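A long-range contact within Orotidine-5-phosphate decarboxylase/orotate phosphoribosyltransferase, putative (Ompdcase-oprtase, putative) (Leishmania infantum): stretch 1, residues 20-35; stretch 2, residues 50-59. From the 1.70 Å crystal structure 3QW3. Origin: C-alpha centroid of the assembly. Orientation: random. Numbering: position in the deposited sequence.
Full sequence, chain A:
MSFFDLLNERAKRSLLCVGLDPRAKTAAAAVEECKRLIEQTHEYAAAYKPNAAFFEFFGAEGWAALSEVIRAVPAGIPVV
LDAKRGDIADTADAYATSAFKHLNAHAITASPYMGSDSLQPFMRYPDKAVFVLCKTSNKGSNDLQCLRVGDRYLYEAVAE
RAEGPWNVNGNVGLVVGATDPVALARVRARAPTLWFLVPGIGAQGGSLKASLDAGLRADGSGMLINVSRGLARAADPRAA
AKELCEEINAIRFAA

Stretch 1 20-35: LDPRAKTAAAAVEECK
Stretch 2 50-59: PNAAFFEFFG

Two stretches of one chain meet here, burying 589 Å² in total: a strand end, loop and helix (27-35) pack against a strand end that runs into a helix beginning at Ala52. Leu20 (phi/psi -115/95, rotamer m,t) lies in parallel register with Pro50 (-70/142), their CA atoms 4.4 Å apart. Asn51 N donates to Leu20 O at 3.0 Å, and the Pro50 CA to Leu20 O contact is 3.5 Å. Proline has no amide hydrogen, and Leu20 O takes its hydrogen bond from Asn51 N instead; Leu20 CB and Pro50 CB, on the same side of the sheet, are 4.4 Å apart.

At Asp21 (-127/73, chi1 m) the chain leaves the strand. Its CB points sideways, though the end of the side chain comes nearer the second stretch. Asn51 (chi1 t) is at the N-cap of the second helix. Pro22 (-62/137) wedges between two phenylalanines, both chi1 m: its CD is 4.0 Å from Phe54 CD2 and its CG 4.0 Å from Phe55 CZ. A rigid, apolar ring fits such a place well.

Arg23 and Ala24 turn their amides to Glu33, whose extended t,t side chain ties the loop to its own helix: Arg23 N to Glu33 OE2 is 3.0 Å, Ala24 N to Glu33 OE1 2.9 Å. This loop borders Phe58 (chi1 m, chi2 -66°), which has 110 Å² covered, the most of any residue here. Ala24 O lies at the ring edge, 3.1 Å from Phe58 CZ, as does Lys25 O, 3.4 Å from Phe58 CE1.

Thr26 (-129/158, chi1 p) caps the helix, its OG1 accepting from Ala29 N at 3.2 Å. Ala27 N lies over one face of the Phe58 ring, 3.5 Å from Phe58 CD1. Small methyls then permit close approach: Ala27 CB is 3.9 Å from Phe58 CB, and Ala30 CB 3.9 Å from Phe58 CE2. One turn later, Cys34 (m) brings SG to 3.9 Å from Phe55 CZ, at the ring edge.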

ATOM      1  N   LEU A  20     -10.378 -12.805  -7.535  1.00 16.46           N
ATOM      2  CA  LEU A  20     -11.151 -12.160  -8.582  1.00 17.24           C
ATOM      3  C   LEU A  20     -10.256 -11.121  -9.235  1.00 17.84           C
ATOM      4  O   LEU A  20     -10.120  -9.996  -8.744  1.00 18.14           O
ATOM      5  CB  LEU A  20     -12.452 -11.564  -8.042  1.00 16.74           C
ATOM      6  CG  LEU A  20     -13.408 -12.605  -7.435  1.00 16.60           C
ATOM      7  CD1 LEU A  20     -14.587 -11.921  -6.768  1.00 16.57           C
ATOM      8  CD2 LEU A  20     -13.875 -13.617  -8.483  1.00 16.46           C
ATOM      9  N   ASP A  21      -9.623 -11.552 -10.322  1.00 18.68           N
ATOM     10  CA  ASP A  21      -8.586 -10.797 -11.015  1.00 19.78           C
ATOM     11  C   ASP A  21      -8.972 -10.702 -12.494  1.00 20.64           C
ATOM     12  O   ASP A  21      -8.373 -11.371 -13.338  1.00 20.45           O
ATOM     13  CB  ASP A  21      -7.239 -11.516 -10.861  1.00 19.62           C
ATOM     14  CG  ASP A  21      -6.886 -11.795  -9.412  1.00 20.92           C
ATOM     15  OD1 ASP A  21      -6.361 -10.888  -8.743  1.00 21.67           O
ATOM     16  OD2 ASP A  21      -7.124 -12.930  -8.937  1.00 22.24           O
ATOM     17  N   PRO A  22      -9.981  -9.871 -12.811  1.00 21.91           N
ATOM     18  CA  PRO A  22     -10.566  -9.882 -14.155  1.00 22.89           C
ATOM     19  C   PRO A  22      -9.566  -9.513 -15.255  1.00 24.02           C
ATOM     20  O   PRO A  22      -8.776  -8.583 -15.081  1.00 24.28           O
ATOM     21  CB  PRO A  22     -11.684  -8.839 -14.064  1.00 23.16           C
ATOM     22  CG  PRO A  22     -11.313  -7.965 -12.911  1.00 22.46           C
ATOM     23  CD  PRO A  22     -10.615  -8.864 -11.941  1.00 21.88           C
ATOM     24  N   ARG A  23      -9.606 -10.254 -16.361  1.00 25.19           N
ATOM     25  CA  ARG A  23      -8.770  -9.975 -17.534  1.00 26.27           C
ATOM     26  C   ARG A  23      -9.502  -9.108 -18.561  1.00 27.21           C
ATOM     27  O   ARG A  23      -8.897  -8.636 -19.531  1.00 27.14           O
ATOM     28  CB  ARG A  23      -8.308 -11.281 -18.189  1.00 26.62           C
ATOM     29  N   ALA A  24     -10.798  -8.900 -18.334  1.00 28.11           N
ATOM     30  CA  ALA A  24     -11.661  -8.136 -19.244  1.00 29.24           C
ATOM     31  C   ALA A  24     -11.163  -6.714 -19.486  1.00 30.01           C
ATOM     32  O   ALA A  24     -10.505  -6.126 -18.627  1.00 30.36           O
ATOM     33  CB  ALA A  24     -13.075  -8.111 -18.720  1.00 29.07           C
ATOM     34  N   LYS A  25     -11.498  -6.170 -20.655  1.00 30.80           N
ATOM     35  CA  LYS A  25     -10.966  -4.877 -21.101  1.00 31.40           C
ATOM     36  C   LYS A  25     -11.842  -3.661 -20.778  1.00 31.14           C
ATOM     37  O   LYS A  25     -11.416  -2.520 -20.965  1.00 31.45           O
ATOM     38  CB  LYS A  25     -10.607  -4.934 -22.594  1.00 31.78           C
ATOM     39  CG  LYS A  25      -9.106  -5.138 -22.874  1.00 33.21           C
ATOM     40  CD  LYS A  25      -8.455  -6.155 -21.924  1.00 34.90           C
ATOM     41  CE  LYS A  25      -6.964  -5.881 -21.719  1.00 35.75           C
ATOM     42  NZ  LYS A  25      -6.688  -4.524 -21.160  1.00 36.68           N
ATOM     43  N   THR A  26     -13.057  -3.905 -20.294  1.00 30.76           N
ATOM     44  CA  THR A  26     -13.927  -2.839 -19.797  1.00 30.39           C
ATOM     45  C   THR A  26     -14.439  -3.201 -18.408  1.00 29.92           C
ATOM     46  O   THR A  26     -14.461  -4.382 -18.041  1.00 30.01           O
ATOM     47  CB  THR A  26     -15.145  -2.588 -20.718  1.00 30.59           C
ATOM     48  OG1 THR A  26     -15.959  -3.767 -20.770  1.00 30.75           O
ATOM     49  CG2 THR A  26     -14.707  -2.189 -22.127  1.00 30.79           C
ATOM     50  N   ALA A  27     -14.860  -2.191 -17.649  1.00 29.28           N
ATOM     51  CA  ALA A  27     -15.457  -2.405 -16.330  1.00 28.80           C
ATOM     52  C   ALA A  27     -16.689  -3.316 -16.387  1.00 28.54           C
ATOM     53  O   ALA A  27     -16.813  -4.249 -15.589  1.00 28.62           O
ATOM     54  CB  ALA A  27     -15.803  -1.079 -15.676  1.00 28.67           C
ATOM     55  N   ALA A  28     -17.588  -3.045 -17.333  1.00 28.28           N
ATOM     56  CA  ALA A  28     -18.820  -3.825 -17.486  1.00 27.55           C
ATOM     57  C   ALA A  28     -18.531  -5.299 -17.764  1.00 27.20           C
ATOM     58  O   ALA A  28     -19.167  -6.179 -17.179  1.00 27.20           O
ATOM     59  CB  ALA A  28     -19.703  -3.233 -18.583  1.00 27.85           C
ATOM     60  N   ALA A  29     -17.567  -5.557 -18.644  1.00 26.44           N
ATOM     61  CA  ALA A  29     -17.142  -6.922 -18.942  1.00 26.12           C
ATOM     62  C   ALA A  29     -16.473  -7.585 -17.733  1.00 25.81           C
ATOM     63  O   ALA A  29     -16.672  -8.782 -17.496  1.00 25.69           O
ATOM     64  CB  ALA A  29     -16.228  -6.954 -20.160  1.00 26.31           C
ATOM     65  N   ALA A  30     -15.701  -6.803 -16.970  1.00 25.27           N
ATOM     66  CA  ALA A  30     -15.040  -7.301 -15.754  1.00 25.06           C
ATOM     67  C   ALA A  30     -16.048  -7.799 -14.725  1.00 24.69           C
ATOM     68  O   ALA A  30     -15.850  -8.854 -14.126  1.00 24.53           O
ATOM     69  CB  ALA A  30     -14.135  -6.226 -15.139  1.00 24.92           C
ATOM     70  N   VAL A  31     -17.124  -7.034 -14.530  1.00 24.68           N
ATOM     71  CA  VAL A  31     -18.212  -7.424 -13.629  1.00 24.72           C
ATOM     72  C   VAL A  31     -18.821  -8.763 -14.057  1.00 24.84           C
ATOM     73  O   VAL A  31     -19.011  -9.656 -13.227  1.00 24.61           O
ATOM     74  CB  VAL A  31     -19.312  -6.343 -13.541  1.00 24.72           C
ATOM     75  CG1 VAL A  31     -20.474  -6.804 -12.654  1.00 24.77           C
ATOM     76  CG2 VAL A  31     -18.736  -5.046 -12.994  1.00 24.64           C
ATOM     77  N   GLU A  32     -19.112  -8.899 -15.350  1.00 25.24           N
ATOM     78  CA  GLU A  32     -19.708 -10.135 -15.866  1.00 25.47           C
ATOM     79  C   GLU A  32     -18.781 -11.339 -15.702  1.00 25.28           C
ATOM     80  O   GLU A  32     -19.227 -12.414 -15.284  1.00 25.16           O
ATOM     81  CB  GLU A  32     -20.165  -9.972 -17.320  1.00 25.92           C
ATOM     82  CG  GLU A  32     -21.362  -9.024 -17.480  1.00 28.08           C
ATOM     83  CD  GLU A  32     -22.493  -9.310 -16.494  1.00 31.34           C
ATOM     84  OE1 GLU A  32     -23.017 -10.448 -16.486  1.00 32.32           O
ATOM     85  OE2 GLU A  32     -22.863  -8.393 -15.725  1.00 33.15           O
ATOM     86  N   GLU A  33     -17.502 -11.138 -16.017  1.00 24.89           N
ATOM     87  CA  GLU A  33     -16.459 -12.146 -15.832  1.00 24.60           C
ATOM     88  C   GLU A  33     -16.394 -12.629 -14.377  1.00 24.11           C
ATOM     89  O   GLU A  33     -16.337 -13.833 -14.119  1.00 23.63           O
ATOM     90  CB  GLU A  33     -15.102 -11.577 -16.262  1.00 24.88           C
ATOM     91  CG  GLU A  33     -13.927 -12.546 -16.141  1.00 26.66           C
ATOM     92  CD  GLU A  33     -12.588 -11.905 -16.484  1.00 28.54           C
ATOM     93  OE1 GLU A  33     -12.573 -10.785 -17.029  1.00 30.71           O
ATOM     94  OE2 GLU A  33     -11.542 -12.528 -16.213  1.00 29.61           O
ATOM     95  N   CYS A  34     -16.393 -11.684 -13.437  1.00 23.58           N
ATOM     96  CA  CYS A  34     -16.363 -12.023 -12.012  1.00 23.18           C
ATOM     97  C   CYS A  34     -17.644 -12.731 -11.562  1.00 23.04           C
ATOM     98  O   CYS A  34     -17.585 -13.714 -10.823  1.00 22.98           O
ATOM     99  CB  CYS A  34     -16.114 -10.784 -11.159  1.00 22.96           C
ATOM    100  SG  CYS A  34     -14.444 -10.111 -11.334  1.00 22.66           S
ATOM    101  N   LYS A  35     -18.795 -12.236 -12.014  1.00 23.00           N
ATOM    102  CA  LYS A  35     -20.078 -12.874 -11.695  1.00 23.20           C
ATOM    103  C   LYS A  35     -20.132 -14.334 -12.166  1.00 23.13           C
ATOM    104  O   LYS A  35     -20.574 -15.215 -11.419  1.00 23.15           O
ATOM    105  CB  LYS A  35     -21.247 -12.070 -12.263  1.00 23.34           C
ATOM    106  CG  LYS A  35     -21.597 -10.834 -11.448  1.00 24.49           C
ATOM    107  CD  LYS A  35     -22.721 -10.050 -12.111  1.00 26.30           C
ATOM    108  CE  LYS A  35     -23.290  -8.993 -11.170  1.00 27.05           C
ATOM    109  N   PRO A  50     -11.066  -9.982  -4.348  1.00 14.78           N
ATOM    110  CA  PRO A  50     -10.980  -9.072  -5.487  1.00 14.72           C
ATOM    111  C   PRO A  50      -9.679  -8.272  -5.497  1.00 14.86           C
ATOM    112  O   PRO A  50      -9.176  -7.868  -4.447  1.00 15.23           O
ATOM    113  CB  PRO A  50     -12.180  -8.144  -5.302  1.00 14.95           C
ATOM    114  CG  PRO A  50     -12.543  -8.256  -3.880  1.00 15.64           C
ATOM    115  CD  PRO A  50     -12.193  -9.644  -3.462  1.00 14.65           C
ATOM    116  N   ASN A  51      -9.162  -8.079  -6.704  1.00 15.02           N
ATOM    117  CA  ASN A  51      -7.922  -7.363  -6.969  1.00 15.33           C
ATOM    118  C   ASN A  51      -8.177  -5.858  -7.044  1.00 15.00           C
ATOM    119  O   ASN A  51      -8.709  -5.366  -8.042  1.00 15.41           O
ATOM    120  CB  ASN A  51      -7.354  -7.882  -8.301  1.00 15.15           C
ATOM    121  CG  ASN A  51      -5.917  -7.448  -8.546  1.00 15.99           C
ATOM    122  OD1 ASN A  51      -5.069  -8.258  -8.939  1.00 19.09           O
ATOM    123  ND2 ASN A  51      -5.639  -6.175  -8.332  1.00 14.43           N
ATOM    124  N   ALA A  52      -7.795  -5.124  -5.997  1.00 14.95           N
ATOM    125  CA  ALA A  52      -8.094  -3.686  -5.918  1.00 14.78           C
ATOM    126  C   ALA A  52      -7.469  -2.901  -7.078  1.00 14.88           C
ATOM    127  O   ALA A  52      -8.066  -1.942  -7.576  1.00 15.36           O
ATOM    128  CB  ALA A  52      -7.648  -3.109  -4.569  1.00 14.78           C
ATOM    129  N   ALA A  53      -6.293  -3.332  -7.531  1.00 14.91           N
ATOM    130  CA  ALA A  53      -5.602  -2.640  -8.635  1.00 15.02           C
ATOM    131  C   ALA A  53      -6.328  -2.809  -9.968  1.00 15.96           C
ATOM    132  O   ALA A  53      -6.441  -1.864 -10.759  1.00 15.73           O
ATOM    133  CB  ALA A  53      -4.160  -3.135  -8.758  1.00 15.19           C
ATOM    134  N   PHE A  54      -6.820  -4.017 -10.217  1.00 16.08           N
ATOM    135  CA  PHE A  54      -7.493  -4.317 -11.475  1.00 17.37           C
ATOM    136  C   PHE A  54      -8.774  -3.498 -11.613  1.00 17.70           C
ATOM    137  O   PHE A  54      -9.129  -3.070 -12.712  1.00 18.24           O
ATOM    138  CB  PHE A  54      -7.786  -5.817 -11.581  1.00 17.55           C
ATOM    139  CG  PHE A  54      -6.603  -6.652 -12.026  1.00 18.44           C
ATOM    140  CD1 PHE A  54      -5.294  -6.190 -11.901  1.00 18.41           C
ATOM    141  CD2 PHE A  54      -6.808  -7.917 -12.563  1.00 18.60           C
ATOM    142  CE1 PHE A  54      -4.209  -6.977 -12.310  1.00 18.71           C
ATOM    143  CE2 PHE A  54      -5.735  -8.714 -12.969  1.00 18.68           C
ATOM    144  CZ  PHE A  54      -4.435  -8.247 -12.843  1.00 18.88           C
ATOM    145  N   PHE A  55      -9.456  -3.257 -10.496  1.00 17.81           N
ATOM    146  CA  PHE A  55     -10.663  -2.439 -10.534  1.00 18.42           C
ATOM    147  C   PHE A  55     -10.348  -0.946 -10.614  1.00 18.70           C
ATOM    148  O   PHE A  55     -11.021  -0.210 -11.334  1.00 18.93           O
ATOM    149  CB  PHE A  55     -11.592  -2.775  -9.368  1.00 18.46           C
ATOM    150  CG  PHE A  55     -12.283  -4.096  -9.527  1.00 18.78           C
ATOM    151  CD1 PHE A  55     -13.479  -4.183 -10.242  1.00 20.08           C
ATOM    152  CD2 PHE A  55     -11.736  -5.254  -8.988  1.00 19.60           C
ATOM    153  CE1 PHE A  55     -14.128  -5.416 -10.401  1.00 21.48           C
ATOM    154  CE2 PHE A  55     -12.373  -6.491  -9.147  1.00 21.22           C
ATOM    155  CZ  PHE A  55     -13.569  -6.568  -9.856  1.00 20.83           C
ATOM    156  N   GLU A  56      -9.310  -0.513  -9.899  1.00 18.96           N
ATOM    157  CA  GLU A  56      -8.839   0.871  -9.987  1.00 19.37           C
ATOM    158  C   GLU A  56      -8.464   1.235 -11.429  1.00 19.92           C
ATOM    159  O   GLU A  56      -8.664   2.375 -11.858  1.00 19.63           O
ATOM    160  CB  GLU A  56      -7.641   1.105  -9.053  1.00 19.51           C
ATOM    161  CG  GLU A  56      -7.131   2.549  -9.090  1.00 19.41           C
ATOM    162  CD  GLU A  56      -5.868   2.771  -8.281  1.00 19.34           C
ATOM    163  OE1 GLU A  56      -5.003   3.548  -8.745  1.00 18.86           O
ATOM    164  OE2 GLU A  56      -5.739   2.186  -7.184  1.00 17.93           O
ATOM    165  N   PHE A  57      -7.938   0.253 -12.163  1.00 20.76           N
ATOM    166  CA  PHE A  57      -7.518   0.412 -13.564  1.00 22.28           C
ATOM    167  C   PHE A  57      -8.620   1.006 -14.447  1.00 23.15           C
ATOM    168  O   PHE A  57      -8.341   1.812 -15.338  1.00 23.14           O
ATOM    169  CB  PHE A  57      -7.053  -0.946 -14.123  1.00 22.24           C
ATOM    170  CG  PHE A  57      -6.564  -0.902 -15.554  1.00 23.47           C
ATOM    171  CD1 PHE A  57      -7.459  -1.013 -16.617  1.00 24.60           C
ATOM    172  CD2 PHE A  57      -5.206  -0.796 -15.833  1.00 24.07           C
ATOM    173  CE1 PHE A  57      -7.010  -0.983 -17.942  1.00 25.45           C
ATOM    174  CE2 PHE A  57      -4.745  -0.776 -17.153  1.00 25.03           C
ATOM    175  CZ  PHE A  57      -5.651  -0.867 -18.207  1.00 24.97           C
ATOM    176  N   PHE A  58      -9.867   0.620 -14.191  1.00 24.26           N
ATOM    177  CA  PHE A  58     -10.994   1.096 -14.997  1.00 25.96           C
ATOM    178  C   PHE A  58     -11.494   2.492 -14.630  1.00 26.77           C
ATOM    179  O   PHE A  58     -12.479   2.973 -15.196  1.00 27.33           O
ATOM    180  CB  PHE A  58     -12.135   0.077 -14.982  1.00 26.02           C
ATOM    181  CG  PHE A  58     -11.765  -1.231 -15.611  1.00 27.52           C
ATOM    182  CD1 PHE A  58     -11.490  -1.303 -16.976  1.00 29.33           C
ATOM    183  CD2 PHE A  58     -11.675  -2.383 -14.845  1.00 28.82           C
ATOM    184  CE1 PHE A  58     -11.129  -2.507 -17.564  1.00 29.48           C
ATOM    185  CE2 PHE A  58     -11.322  -3.596 -15.429  1.00 29.22           C
ATOM    186  CZ  PHE A  58     -11.049  -3.653 -16.792  1.00 29.35           C
ATOM    187  N   GLY A  59     -10.812   3.134 -13.686  1.00 27.72           N
ATOM    188  CA  GLY A  59     -11.092   4.523 -13.336  1.00 29.16           C
ATOM    189  C   GLY A  59     -12.423   4.732 -12.649  1.00 29.76           C
ATOM    190  O   GLY A  59     -12.762   4.018 -11.703  1.00 30.40           O
TER